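Local coordinates for protein adenosine kinase (Sinorhizobium meliloti, PDB 3UBO) that probably catalyses the ATP-dependent phosphorylation of adenosine, and binds adenosine and ADP in neighbouring pockets, at residues A[40-45]-A[130-135]. Residues are numbered along the deposited sequence; the frame is centred on the assembly and turned at random.
Sequences INADRA and NTYLGA. With ADN (adenosine), chain C.
Asn130 receives the Ile40 side chain at the start of the contact: CD1 of Ile40 lies 3.5 Å from Asn130 O, and the two side chains cross at about a right angle. With CG1 between its own backbone N and carbonyl carbon (chi1 74°), the Ile40 branch runs along the strand backbone, CG1 beside the Thr131 carbonyl and CD1 beside that of Asn130. At Thr131 the backbone and the side chain serve different partners. Its carbonyl O accepts from Ile40 N at 2.9 Å, with the donor 35° out of the carbonyl plane; this bond continues the parallel pairing of strands 37-39 and 127-132. Its OG1 lies 3.0 Å from N7 of adenosine and is also hydrogen-bonded to Ser117 on the adjoining strand 116-121.

Tyr132 carries most of the remaining surface. Its CA makes a C-H...O contact with Ile40 O (3.3 Å), an oxygen that also lies in the ring plane, at the edge. CB of Ala42 lies over one ring face, offset toward the rim, in a CH-pi contact 3.9 Å from the centroid, while Gly134 N sits over the centre of the opposite face. Ile40 CG1 and Ala45 CB meet Tyr132 CB. Helix 42-50 is capped by Asn41 OD1 accepting from Arg44 N at 2.7 Å.

Chemically, the Ile40 N-H bond and the backbone pairing of Thr131 with Asn38 join the two strands, and apolar packing on Tyr132 seats the capped helix start. This small mixed sheet is consistent with the lid of the ribokinase-like (pfkB) fold: one strand presents its backbone to residues 40-45 and its Thr131 hydroxyl to adenosine and Ser117.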
# COMPACT_ATOMS: atom_id res chain seq x y z
N ILE A 40 -0.39 -22.03 2.76
CA ILE A 40 0.10 -22.40 1.46
C ILE A 40 1.63 -22.51 1.43
O ILE A 40 2.36 -21.74 2.11
CB ILE A 40 -0.34 -21.32 0.40
CG1 ILE A 40 0.47 -20.03 0.56
CG2 ILE A 40 -1.77 -21.10 0.47
CD1 ILE A 40 0.03 -18.87 -0.31
N ASN A 41 2.12 -23.43 0.60
CA ASN A 41 3.58 -23.45 0.33
C ASN A 41 3.98 -22.31 -0.58
O ASN A 41 3.16 -21.53 -1.03
CB ASN A 41 4.04 -24.78 -0.26
CG ASN A 41 3.28 -25.16 -1.52
OD1 ASN A 41 2.85 -24.29 -2.31
ND2 ASN A 41 3.06 -26.45 -1.71
N ALA A 42 5.25 -22.24 -0.90
CA ALA A 42 5.79 -21.14 -1.69
C ALA A 42 5.35 -21.13 -3.14
O ALA A 42 5.35 -20.05 -3.76
CB ALA A 42 7.34 -21.12 -1.65
N ASP A 43 5.08 -22.34 -3.67
CA ASP A 43 4.66 -22.60 -5.04
C ASP A 43 3.23 -22.11 -5.25
O ASP A 43 2.91 -21.47 -6.27
CB ASP A 43 4.78 -24.10 -5.34
CG ASP A 43 6.19 -24.56 -5.30
OD1 ASP A 43 7.01 -24.07 -6.12
OD2 ASP A 43 6.52 -25.36 -4.38
N ARG A 44 2.40 -22.40 -4.25
CA ARG A 44 1.04 -21.84 -4.17
C ARG A 44 1.08 -20.32 -3.95
O ARG A 44 0.25 -19.63 -4.45
CB ARG A 44 0.23 -22.57 -3.10
CG ARG A 44 -1.11 -22.13 -3.00
CD ARG A 44 -2.08 -23.22 -2.99
NE ARG A 44 -3.25 -22.84 -3.77
CZ ARG A 44 -4.41 -22.47 -3.26
NH1 ARG A 44 -4.60 -22.36 -1.94
NH2 ARG A 44 -5.40 -22.15 -4.07
N ALA A 45 2.09 -19.77 -3.30
CA ALA A 45 2.08 -18.31 -3.19
C ALA A 45 2.39 -17.71 -4.56
O ALA A 45 1.77 -16.71 -4.97
CB ALA A 45 3.08 -17.78 -2.15
N ASN A 130 -4.18 -16.28 2.36
CA ASN A 130 -3.50 -17.41 1.84
C ASN A 130 -2.07 -17.06 2.12
O ASN A 130 -1.46 -16.19 1.46
CB ASN A 130 -3.74 -17.52 0.34
CG ASN A 130 -5.18 -17.88 -0.02
OD1 ASN A 130 -5.58 -19.06 0.05
ND2 ASN A 130 -5.95 -16.87 -0.46
N THR A 131 -1.53 -17.74 3.13
CA THR A 131 -0.31 -17.29 3.81
C THR A 131 0.73 -18.30 3.68
O THR A 131 0.48 -19.48 3.92
CB THR A 131 -0.57 -17.00 5.32
OG1 THR A 131 -1.55 -15.95 5.42
CG2 THR A 131 0.67 -16.52 5.98
N TYR A 132 1.89 -17.85 3.25
CA TYR A 132 3.06 -18.68 3.14
C TYR A 132 3.98 -18.21 4.28
O TYR A 132 4.37 -17.04 4.34
CB TYR A 132 3.72 -18.60 1.73
CG TYR A 132 5.20 -18.97 1.71
CD1 TYR A 132 5.62 -20.29 2.00
CD2 TYR A 132 6.20 -18.02 1.48
CE1 TYR A 132 6.96 -20.64 2.02
CE2 TYR A 132 7.52 -18.36 1.48
CZ TYR A 132 7.92 -19.68 1.75
OH TYR A 132 9.28 -20.04 1.78
N LEU A 133 4.37 -19.13 5.17
CA LEU A 133 5.04 -18.73 6.41
C LEU A 133 6.48 -18.22 6.27
O LEU A 133 6.94 -17.46 7.13
CB LEU A 133 4.91 -19.83 7.43
CG LEU A 133 3.46 -19.99 7.84
CD1 LEU A 133 3.08 -21.38 8.41
CD2 LEU A 133 3.16 -18.86 8.78
N GLY A 134 7.18 -18.59 5.20
CA GLY A 134 8.56 -18.10 4.98
C GLY A 134 9.40 -18.13 6.25
O GLY A 134 9.32 -19.11 7.01
N ALA A 135 10.22 -17.09 6.45
CA ALA A 135 11.01 -16.87 7.66
C ALA A 135 10.28 -17.23 9.00
O ALA A 135 10.85 -17.89 9.84
CB ALA A 135 11.61 -15.44 7.67
O5' ADN C . -6.38 -10.62 10.79
C5' ADN C . -5.65 -9.57 10.06
C4' ADN C . -4.19 -9.95 9.65
O4' ADN C . -3.95 -11.36 9.64
C3' ADN C . -3.36 -9.43 8.36
O3' ADN C . -2.81 -8.14 8.22
C2' ADN C . -2.32 -10.58 8.15
O2' ADN C . -0.94 -10.16 8.01
C1' ADN C . -2.62 -11.46 9.30
N9 ADN C . -2.34 -12.89 8.97
C8 ADN C . -2.81 -13.73 7.92
N7 ADN C . -2.37 -15.07 8.15
C5 ADN C . -1.63 -15.04 9.35
C6 ADN C . -0.93 -16.05 10.06
N6 ADN C . -0.91 -17.42 9.62
N1 ADN C . -0.27 -15.67 11.29
C2 ADN C . -0.32 -14.31 11.75
N3 ADN C . -1.01 -13.28 11.07
C4 ADN C . -1.64 -13.68 9.86